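Local atomic coordinates of encapsidation protein (Lactococcus phage asccphi28, PDB entry 7JQP), a protein that acts as the ASCE-fold ATPase of a viral DNA packaging motor, probably coupling ATP hydrolysis to translocation of the phage genome into the capsid. Residues 21-27 against 219-225; 294-299 against 346-350; 40-44 against 140-144. All blocks are in the same frame, centred on the assembly; numbering follows the deposited sequence.

Overall arrangement
Following the chain from its N terminus, strand 21-26 opens interaction 1 and leads through a probable Walker A loop into helix 32-46, which carries the first half of interaction 3. Strand 140-145 closes that contact. Only later does 219-225 return beside 21-27 and close interaction 1, so interaction 3 is nested within the larger loop. Both involve the large mixed sheet: interaction 1 joins two of its strands and interaction 3 packs a helix on it, their centres 18 Å apart. Interaction 2 follows in series, opening at 294-299 and closing at 346-350 on a second, smaller sheet; its centre lies 43 Å from that of interaction 3, across the centre of the chain.

Interaction 1 (21-27 against 219-225); sequences IFLVVGG and DYCVQFV
L23 and V222 stand side by side and point the same way off the sheet because the parallel register pairs them on one face. L23 CG, anti to its backbone N (chi1 180°), carries CD2 to V222 CG2, the branch anti to the carbonyl carbon, 4.0 Å away. On this face V25 and F224 form the next pair, with V25 CB set obliquely against the F224 ring at CD1, 4.3 Å away. On the other face F22 meets C221, its ring atom CD1 lying 4.1 Å from C221 CB, and V24 pairs with Q223, whose OE1 turns to W9 for its hydrogen bond. At the N-terminal end I21 comes at a slant to Y220, I21 CG2 touching Y220 CB at 3.6 Å.

These pairs ride on a parallel beta ladder in the central sheet of an ASCE ATPase, where strand 21-26 leads into the probable P-loop and is held between strands 183-188 and 221-225. Five backbone hydrogen bonds join it to the latter, among them Q223 N to L23 O at 2.8 Å. L23 and V25 on one strand, and C221 and Q223 on the other, each use both N-H and carbonyl oxygen to bond the two residues flanking their register partner.

Beyond V25 the chain changes course: G26 has a positive phi of 88°, and V225 CB packs against the backbone of the poorly ordered G27. The carbonyl oxygen of G26 accepts a hydrogen bond from K32 NZ, while at the far end D219 makes a salt bridge to R240 of a neighbouring subunit.

Interaction 2 (294-299 against 346-350); sequences EYYYQV and MVYHE
Y348 O is approached by two groups of the opposing strand: Y297 N hydrogen-bonds to it at 2.7 Å, and Y296 CA brings a C-H contact at 3.4 Å. A second bond runs from Y348 N to Y295 O at 3.0 Å, so Y348 grips its neighbour on both sides of Y296. A weak bond from E350 N to Y297 O continues the ladder.

Y296 and Y348 lie side by side, pointing the same way, with planes 25° apart. The rings are slid so far that they barely overlap, and Y348 CD2 sits above one face of the Y296 ring toward its rim, 3.9 Å from Y296 CZ. E294 comes in at the edge of the Y348 ring, where its CG lies near the ring plane, 3.8 Å from Y348 CE2; the carboxylate is turned steeply, at 73° to the ring. Within strand 293-300, Y296 OH gives E294 OE1 a weak hydrogen bond, and R287 adds a long, weak ion pair.

This is one edge of a six-stranded mixed sheet separate from the ATPase core: short strand 348-349 pairs parallel alongside strand 293-300. V347 CG2, between its backbone N and carbonyl carbon, sits over the face of the Y297 ring, 3.9 Å from the centroid and 14° off the normal, a CH-pi contact, while CG1 turns to Y297 CE1. L341 of helix 328-343 packs on both residues, W358 of helix 352-365 meets the Y297 ring, and Y297 OH hydrogen-bonds to Y338 O. H349 runs alongside Y297, ring planes oblique, with H349 CE1 3.9 Å from Y297 CD2, and meets F355 of helix 352-365 edge-to-face.

Farther along, the extended E350 side chain slants across Q298, its CD 3.6 Å from Q298 CB, while Q298 OE1 turns to Y300 OH.

Interaction 3 (40-44 against 140-144); sequences ALDDL and VKYLV
D43 OD2 collects two donors from the strand, K141 NZ in a salt bridge and Y142 OH in a weak hydrogen bond of 3.0 Å. The modelled lysine contact is very short, so its length is doubtful. The lysine reaches the carboxylate as a fully extended chain, CG anti to the backbone N at chi1 180°. Y142 comes from another direction: its ring plane stands 78° from the carboxylate, and D43 CB meets the ring edge, 3.8 Å from Y142 CE2. Over one face of the same ring, centred on it, sits the methyl of A40, its CB 3.9 Å from the centroid in a CH-pi contact. L44 CD1 adds an oblique touch at 4.2 Å from Y142 CD2.

Helix 32-46, which follows the probable P-loop, thus lies against strand 140-145 of the central sheet, roughly antiparallel to it (145° between axes). Flanked by strands 50-55 and 183-188, this strand probably occupies the place of the Walker B strand in ASCE ATPases. Backbone hydrogen bonds of K141 to S50 and Y183, and of Y142 to V52, fix the strand. V49 lies against both D43 and K141, while K141 NZ has a long, weak ion pair with D181.

Interaction 1 (21-27 against 219-225)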
loop_
_atom_site.group_PDB
_atom_site.type_symbol
_atom_site.label_atom_id
_atom_site.label_comp_id
_atom_site.label_asym_id
_atom_site.label_seq_id
_atom_site.Cartn_x
_atom_site.Cartn_y
_atom_site.Cartn_z
ATOM N N ILE A 21 -12.684 -3.593 -36.304
ATOM C CA ILE A 21 -12.983 -2.963 -35.022
ATOM C C ILE A 21 -14.438 -3.249 -34.675
ATOM O O ILE A 21 -15.337 -2.984 -35.481
ATOM C CB ILE A 21 -12.718 -1.446 -35.058
ATOM C CG1 ILE A 21 -11.248 -1.176 -35.390
ATOM C CG2 ILE A 21 -13.105 -0.808 -33.733
ATOM C CD1 ILE A 21 -10.897 0.294 -35.525
ATOM N N PHE A 22 -14.666 -3.780 -33.476
ATOM C CA PHE A 22 -15.998 -4.146 -33.018
ATOM C C PHE A 22 -16.240 -3.591 -31.623
ATOM O O PHE A 22 -15.323 -3.539 -30.797
ATOM C CB PHE A 22 -16.176 -5.665 -32.995
ATOM C CG PHE A 22 -15.661 -6.356 -34.220
ATOM C CD1 PHE A 22 -16.419 -6.407 -35.377
ATOM C CD2 PHE A 22 -14.406 -6.938 -34.219
ATOM C CE1 PHE A 22 -15.940 -7.045 -36.503
ATOM C CE2 PHE A 22 -13.921 -7.572 -35.343
ATOM C CZ PHE A 22 -14.688 -7.626 -36.486
ATOM N N LEU A 23 -17.478 -3.179 -31.370
ATOM C CA LEU A 23 -17.918 -2.735 -30.054
ATOM C C LEU A 23 -19.076 -3.622 -29.619
ATOM O O LEU A 23 -20.117 -3.655 -30.284
ATOM C CB LEU A 23 -18.342 -1.267 -30.077
ATOM C CG LEU A 23 -18.836 -0.695 -28.747
ATOM C CD1 LEU A 23 -17.688 -0.570 -27.760
ATOM C CD2 LEU A 23 -19.506 0.655 -28.958
ATOM N N VAL A 24 -18.887 -4.349 -28.521
ATOM C CA VAL A 24 -19.887 -5.271 -27.997
ATOM C C VAL A 24 -20.354 -4.746 -26.646
ATOM O O VAL A 24 -19.557 -4.625 -25.708
ATOM C CB VAL A 24 -19.327 -6.695 -27.869
ATOM C CG1 VAL A 24 -20.426 -7.665 -27.475
ATOM C CG2 VAL A 24 -18.672 -7.130 -29.169
ATOM N N VAL A 25 -21.644 -4.438 -26.548
ATOM C CA VAL A 25 -22.242 -3.875 -25.344
ATOM C C VAL A 25 -23.394 -4.767 -24.911
ATOM O O VAL A 25 -24.110 -5.323 -25.751
ATOM C CB VAL A 25 -22.730 -2.429 -25.568
ATOM C CG1 VAL A 25 -23.222 -1.830 -24.260
ATOM C CG2 VAL A 25 -21.617 -1.582 -26.162
ATOM N N GLY A 26 -23.570 -4.902 -23.605
ATOM C CA GLY A 26 -24.632 -5.726 -23.077
ATOM C C GLY A 26 -24.209 -7.169 -22.918
ATOM O O GLY A 26 -23.032 -7.531 -22.988
ATOM N N GLY A 27 -25.210 -8.013 -22.692
ATOM C CA GLY A 27 -24.949 -9.431 -22.523
ATOM C C GLY A 27 -24.086 -9.748 -21.323
ATOM O O GLY A 27 -23.167 -10.572 -21.421
ATOM N N ASP A 219 -15.458 2.892 -40.000
ATOM C CA ASP A 219 -14.260 2.328 -39.400
ATOM C C ASP A 219 -14.537 1.267 -38.343
ATOM O O ASP A 219 -13.586 0.640 -37.862
ATOM C CB ASP A 219 -13.412 3.442 -38.762
ATOM C CG ASP A 219 -13.321 4.680 -39.633
ATOM O OD1 ASP A 219 -12.920 4.558 -40.808
ATOM O OD2 ASP A 219 -13.657 5.778 -39.140
ATOM N N TYR A 220 -15.795 1.041 -37.967
ATOM C CA TYR A 220 -16.069 0.090 -36.900
ATOM C C TYR A 220 -17.500 -0.415 -36.997
ATOM O O TYR A 220 -18.343 0.160 -37.690
ATOM C CB TYR A 220 -15.824 0.715 -35.517
ATOM C CG TYR A 220 -16.740 1.877 -35.190
ATOM C CD1 TYR A 220 -17.985 1.665 -34.611
ATOM C CD2 TYR A 220 -16.357 3.183 -35.456
ATOM C CE1 TYR A 220 -18.824 2.722 -34.314
ATOM C CE2 TYR A 220 -17.187 4.246 -35.160
ATOM C CZ TYR A 220 -18.418 4.011 -34.590
ATOM O OH TYR A 220 -19.242 5.071 -34.299
ATOM N N CYS A 221 -17.753 -1.503 -36.273
ATOM C CA CYS A 221 -19.049 -2.165 -36.221
ATOM C C CYS A 221 -19.478 -2.275 -34.766
ATOM O O CYS A 221 -18.667 -2.612 -33.899
ATOM C CB CYS A 221 -18.973 -3.552 -36.863
ATOM S SG CYS A 221 -20.561 -4.360 -37.098
ATOM N N VAL A 222 -20.749 -1.989 -34.499
ATOM C CA VAL A 222 -21.296 -2.031 -33.149
ATOM C C VAL A 222 -22.358 -3.118 -33.093
ATOM O O VAL A 222 -23.256 -3.162 -33.943
ATOM C CB VAL A 222 -21.886 -0.673 -32.726
ATOM C CG1 VAL A 222 -22.488 -0.767 -31.327
ATOM C CG2 VAL A 222 -20.817 0.412 -32.782
ATOM N N GLN A 223 -22.251 -3.992 -32.095
ATOM C CA GLN A 223 -23.224 -5.045 -31.858
ATOM C C GLN A 223 -23.679 -4.987 -30.405
ATOM O O GLN A 223 -22.880 -4.712 -29.505
ATOM C CB GLN A 223 -22.656 -6.435 -32.174
ATOM C CG GLN A 223 -23.741 -7.504 -32.153
ATOM C CD GLN A 223 -23.197 -8.890 -31.899
ATOM O OE1 GLN A 223 -22.086 -9.044 -31.397
ATOM N NE2 GLN A 223 -24.032 -9.899 -32.110
ATOM N N PHE A 224 -24.962 -5.253 -30.183
ATOM C CA PHE A 224 -25.565 -5.246 -28.857
ATOM C C PHE A 224 -25.934 -6.675 -28.483
ATOM O O PHE A 224 -26.576 -7.378 -29.271
ATOM C CB PHE A 224 -26.806 -4.357 -28.839
ATOM C CG PHE A 224 -26.542 -2.937 -29.245
ATOM C CD1 PHE A 224 -26.014 -2.024 -28.348
ATOM C CD2 PHE A 224 -26.817 -2.519 -30.536
ATOM C CE1 PHE A 224 -25.774 -0.715 -28.732
ATOM C CE2 PHE A 224 -26.576 -1.215 -30.924
ATOM C CZ PHE A 224 -26.054 -0.313 -30.023
ATOM N N VAL A 225 -25.530 -7.104 -27.290
ATOM C CA VAL A 225 -25.756 -8.471 -26.834
ATOM C C VAL A 225 -26.903 -8.480 -25.834
ATOM O O VAL A 225 -26.834 -7.832 -24.782
ATOM C CB VAL A 225 -24.489 -9.077 -26.213
ATOM C CG1 VAL A 225 -24.690 -10.563 -25.945
ATOM C CG2 VAL A 225 -23.300 -8.854 -27.121
#

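Interaction 2 (294-299 against 346-350)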
loop_
_atom_site.group_PDB
_atom_site.type_symbol
_atom_site.label_atom_id
_atom_site.label_comp_id
_atom_site.label_asym_id
_atom_site.label_seq_id
_atom_site.Cartn_x
_atom_site.Cartn_y
_atom_site.Cartn_z
ATOM N N GLU A 294 -30.021 30.063 -19.180
ATOM C CA GLU A 294 -30.128 28.875 -20.022
ATOM C C GLU A 294 -28.879 28.725 -20.884
ATOM O O GLU A 294 -28.315 29.724 -21.340
ATOM C CB GLU A 294 -31.366 28.934 -20.913
ATOM C CG GLU A 294 -31.985 27.599 -21.217
ATOM C CD GLU A 294 -33.487 27.686 -21.462
ATOM O OE1 GLU A 294 -33.947 28.652 -22.109
ATOM O OE2 GLU A 294 -34.204 26.780 -20.989
ATOM N N TYR A 295 -28.407 27.489 -21.044
ATOM C CA TYR A 295 -27.171 27.201 -21.763
ATOM C C TYR A 295 -27.451 26.451 -23.059
ATOM O O TYR A 295 -28.204 25.472 -23.065
ATOM C CB TYR A 295 -26.233 26.390 -20.866
ATOM C CG TYR A 295 -25.892 27.104 -19.579
ATOM C CD1 TYR A 295 -24.827 27.991 -19.518
ATOM C CD2 TYR A 295 -26.642 26.898 -18.426
ATOM C CE1 TYR A 295 -24.512 28.648 -18.344
ATOM C CE2 TYR A 295 -26.334 27.551 -17.246
ATOM C CZ TYR A 295 -25.268 28.425 -17.212
ATOM O OH TYR A 295 -24.958 29.079 -16.041
ATOM N N TYR A 296 -26.819 26.895 -24.145
ATOM C CA TYR A 296 -26.880 26.207 -25.428
ATOM C C TYR A 296 -25.465 26.010 -25.949
ATOM O O TYR A 296 -24.675 26.957 -25.984
ATOM C CB TYR A 296 -27.696 26.982 -26.465
ATOM C CG TYR A 296 -29.155 27.149 -26.133
ATOM C CD1 TYR A 296 -29.567 28.023 -25.139
ATOM C CD2 TYR A 296 -30.126 26.436 -26.823
ATOM C CE1 TYR A 296 -30.903 28.183 -24.841
ATOM C CE2 TYR A 296 -31.466 26.592 -26.535
ATOM C CZ TYR A 296 -31.849 27.467 -25.542
ATOM O OH TYR A 296 -33.183 27.623 -25.246
ATOM N N TYR A 297 -25.152 24.785 -26.358
ATOM C CA TYR A 297 -23.848 24.435 -26.907
ATOM C C TYR A 297 -24.000 24.277 -28.412
ATOM O O TYR A 297 -24.787 23.442 -28.872
ATOM C CB TYR A 297 -23.317 23.153 -26.269
ATOM C CG TYR A 297 -22.755 23.348 -24.879
ATOM C CD1 TYR A 297 -23.406 24.150 -23.951
ATOM C CD2 TYR A 297 -21.578 22.723 -24.492
ATOM C CE1 TYR A 297 -22.895 24.332 -22.683
ATOM C CE2 TYR A 297 -21.062 22.896 -23.222
ATOM C CZ TYR A 297 -21.726 23.701 -22.321
ATOM O OH TYR A 297 -21.219 23.880 -21.055
ATOM N N GLN A 298 -23.246 25.069 -29.174
ATOM C CA GLN A 298 -23.411 25.132 -30.617
ATOM C C GLN A 298 -22.066 24.980 -31.314
ATOM O O GLN A 298 -21.002 25.175 -30.720
ATOM C CB GLN A 298 -24.066 26.456 -31.057
ATOM C CG GLN A 298 -25.151 26.975 -30.129
ATOM C CD GLN A 298 -25.351 28.478 -30.260
ATOM O OE1 GLN A 298 -24.413 29.216 -30.566
ATOM N NE2 GLN A 298 -26.576 28.935 -30.036
ATOM N N VAL A 299 -22.140 24.639 -32.601
ATOM C CA VAL A 299 -20.977 24.492 -33.467
ATOM C C VAL A 299 -21.186 25.361 -34.697
ATOM O O VAL A 299 -22.257 25.323 -35.313
ATOM C CB VAL A 299 -20.758 23.023 -33.879
ATOM C CG1 VAL A 299 -19.467 22.874 -34.665
ATOM C CG2 VAL A 299 -20.760 22.128 -32.646
HETATM N N MSE A 346 -27.365 19.275 -18.307
HETATM C CA MSE A 346 -27.881 20.583 -17.920
HETATM C C MSE A 346 -27.796 21.621 -19.042
HETATM O O MSE A 346 -28.172 22.780 -18.853
HETATM C CB MSE A 346 -27.116 21.111 -16.696
HETATM C CG MSE A 346 -27.399 20.408 -15.371
HETATM SE SE MSE A 346 -26.349 21.248 -13.942
HETATM C CE MSE A 346 -27.131 20.426 -12.355
ATOM N N VAL A 347 -27.306 21.209 -20.209
ATOM C CA VAL A 347 -27.131 22.112 -21.339
ATOM C C VAL A 347 -27.872 21.555 -22.548
ATOM O O VAL A 347 -28.125 20.352 -22.657
ATOM C CB VAL A 347 -25.639 22.337 -21.677
ATOM C CG1 VAL A 347 -24.869 22.789 -20.444
ATOM C CG2 VAL A 347 -25.019 21.069 -22.262
ATOM N N TYR A 348 -28.220 22.458 -23.467
ATOM C CA TYR A 348 -28.895 22.102 -24.707
ATOM C C TYR A 348 -27.864 21.963 -25.822
ATOM O O TYR A 348 -27.028 22.853 -26.013
ATOM C CB TYR A 348 -29.935 23.151 -25.112
ATOM C CG TYR A 348 -31.215 23.155 -24.305
ATOM C CD1 TYR A 348 -32.165 22.158 -24.476
ATOM C CD2 TYR A 348 -31.487 24.171 -23.399
ATOM C CE1 TYR A 348 -33.340 22.159 -23.755
ATOM C CE2 TYR A 348 -32.662 24.180 -22.671
ATOM C CZ TYR A 348 -33.588 23.174 -22.858
ATOM O OH TYR A 348 -34.760 23.167 -22.136
ATOM N N HIS A 349 -27.937 20.860 -26.564
ATOM C CA HIS A 349 -27.053 20.598 -27.691
ATOM C C HIS A 349 -27.846 20.705 -28.988
ATOM O O HIS A 349 -28.994 20.261 -29.062
ATOM C CB HIS A 349 -26.404 19.216 -27.576
ATOM C CG HIS A 349 -25.332 19.143 -26.535
ATOM N ND1 HIS A 349 -24.042 19.570 -26.768
ATOM C CD2 HIS A 349 -25.353 18.688 -25.260
ATOM C CE1 HIS A 349 -23.318 19.392 -25.678
ATOM N NE2 HIS A 349 -24.089 18.856 -24.749
ATOM N N GLU A 350 -27.237 21.313 -30.007
ATOM C CA GLU A 350 -27.959 21.543 -31.256
ATOM C C GLU A 350 -28.451 20.234 -31.866
ATOM O O GLU A 350 -29.603 20.144 -32.310
ATOM C CB GLU A 350 -27.071 22.302 -32.243
ATOM C CG GLU A 350 -27.025 23.804 -31.994
ATOM C CD GLU A 350 -26.286 24.557 -33.082
ATOM O OE1 GLU A 350 -25.498 23.925 -33.818
ATOM O OE2 GLU A 350 -26.499 25.781 -33.205
#

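Interaction 3 (40-44 against 140-144)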
loop_
_atom_site.group_PDB
_atom_site.type_symbol
_atom_site.label_atom_id
_atom_site.label_comp_id
_atom_site.label_asym_id
_atom_site.label_seq_id
_atom_site.Cartn_x
_atom_site.Cartn_y
_atom_site.Cartn_z
ATOM N N ALA A 40 -10.125 -16.953 -30.360
ATOM C CA ALA A 40 -8.776 -16.547 -30.728
ATOM C C ALA A 40 -7.770 -17.670 -30.513
ATOM O O ALA A 40 -6.741 -17.707 -31.195
ATOM C CB ALA A 40 -8.371 -15.312 -29.919
ATOM N N LEU A 41 -8.050 -18.591 -29.584
ATOM C CA LEU A 41 -7.059 -19.584 -29.179
ATOM C C LEU A 41 -6.378 -20.223 -30.385
ATOM O O LEU A 41 -5.154 -20.394 -30.406
ATOM C CB LEU A 41 -7.702 -20.664 -28.308
ATOM C CG LEU A 41 -8.120 -20.287 -26.890
ATOM C CD1 LEU A 41 -8.613 -21.527 -26.149
ATOM C CD2 LEU A 41 -6.984 -19.630 -26.129
ATOM N N ASP A 42 -7.163 -20.620 -31.391
ATOM C CA ASP A 42 -6.573 -21.285 -32.549
ATOM C C ASP A 42 -5.435 -20.454 -33.128
ATOM O O ASP A 42 -4.387 -20.993 -33.505
ATOM C CB ASP A 42 -7.641 -21.547 -33.609
ATOM C CG ASP A 42 -7.232 -22.624 -34.593
ATOM O OD1 ASP A 42 -7.240 -23.814 -34.211
ATOM O OD2 ASP A 42 -6.901 -22.278 -35.748
ATOM N N ASP A 43 -5.619 -19.135 -33.195
ATOM C CA ASP A 43 -4.558 -18.265 -33.687
ATOM C C ASP A 43 -3.411 -18.176 -32.689
ATOM O O ASP A 43 -2.239 -18.288 -33.064
ATOM C CB ASP A 43 -5.123 -16.874 -33.983
ATOM C CG ASP A 43 -6.164 -16.895 -35.082
ATOM O OD1 ASP A 43 -7.070 -17.753 -35.026
ATOM O OD2 ASP A 43 -6.086 -16.046 -35.993
ATOM N N LEU A 44 -3.726 -17.982 -31.406
ATOM C CA LEU A 44 -2.662 -17.812 -30.426
ATOM C C LEU A 44 -1.845 -19.092 -30.283
ATOM O O LEU A 44 -0.614 -19.044 -30.171
ATOM C CB LEU A 44 -3.232 -17.418 -29.065
ATOM C CG LEU A 44 -3.832 -16.026 -28.877
ATOM C CD1 LEU A 44 -5.146 -15.924 -29.637
ATOM C CD2 LEU A 44 -4.025 -15.698 -27.412
ATOM N N VAL A 140 1.286 -9.201 -31.971
ATOM C CA VAL A 140 -0.062 -9.066 -31.418
ATOM C C VAL A 140 -1.076 -8.924 -32.551
ATOM O O VAL A 140 -0.973 -8.014 -33.378
ATOM C CB VAL A 140 -0.137 -7.870 -30.458
ATOM C CG1 VAL A 140 -1.496 -7.812 -29.779
ATOM C CG2 VAL A 140 0.978 -7.948 -29.438
ATOM N N LYS A 141 -2.080 -9.810 -32.568
ATOM C CA LYS A 141 -3.143 -9.761 -33.562
ATOM C C LYS A 141 -4.494 -9.381 -32.967
ATOM O O LYS A 141 -5.370 -8.923 -33.707
ATOM C CB LYS A 141 -3.295 -11.121 -34.264
ATOM C CG LYS A 141 -4.397 -11.170 -35.323
ATOM C CD LYS A 141 -4.633 -12.592 -35.839
ATOM C CE LYS A 141 -5.631 -12.609 -36.990
ATOM N NZ LYS A 141 -6.030 -13.993 -37.372
ATOM N N TYR A 142 -4.678 -9.549 -31.658
ATOM C CA TYR A 142 -5.948 -9.280 -31.001
ATOM C C TYR A 142 -5.715 -8.327 -29.838
ATOM O O TYR A 142 -4.775 -8.511 -29.059
ATOM C CB TYR A 142 -6.594 -10.568 -30.480
ATOM C CG TYR A 142 -6.983 -11.577 -31.538
ATOM C CD1 TYR A 142 -8.234 -11.539 -32.139
ATOM C CD2 TYR A 142 -6.101 -12.579 -31.925
ATOM C CE1 TYR A 142 -8.595 -12.468 -33.100
ATOM C CE2 TYR A 142 -6.452 -13.509 -32.885
ATOM C CZ TYR A 142 -7.698 -13.448 -33.470
ATOM O OH TYR A 142 -8.040 -14.378 -34.428
ATOM N N LEU A 143 -6.576 -7.318 -29.720
ATOM C CA LEU A 143 -6.588 -6.418 -28.574
ATOM C C LEU A 143 -8.012 -6.369 -28.045
ATOM O O LEU A 143 -8.937 -6.017 -28.785
ATOM C CB LEU A 143 -6.101 -5.020 -28.954
ATOM C CG LEU A 143 -6.158 -3.970 -27.846
ATOM C CD1 LEU A 143 -5.644 -4.514 -26.528
ATOM C CD2 LEU A 143 -5.364 -2.739 -28.249
ATOM N N VAL A 144 -8.192 -6.731 -26.778
ATOM C CA VAL A 144 -9.509 -6.778 -26.153
ATOM C C VAL A 144 -9.538 -5.785 -25.000
ATOM O O VAL A 144 -8.761 -5.908 -24.044
ATOM C CB VAL A 144 -9.863 -8.191 -25.665
ATOM C CG1 VAL A 144 -11.239 -8.197 -25.018
ATOM C CG2 VAL A 144 -9.813 -9.167 -26.823
#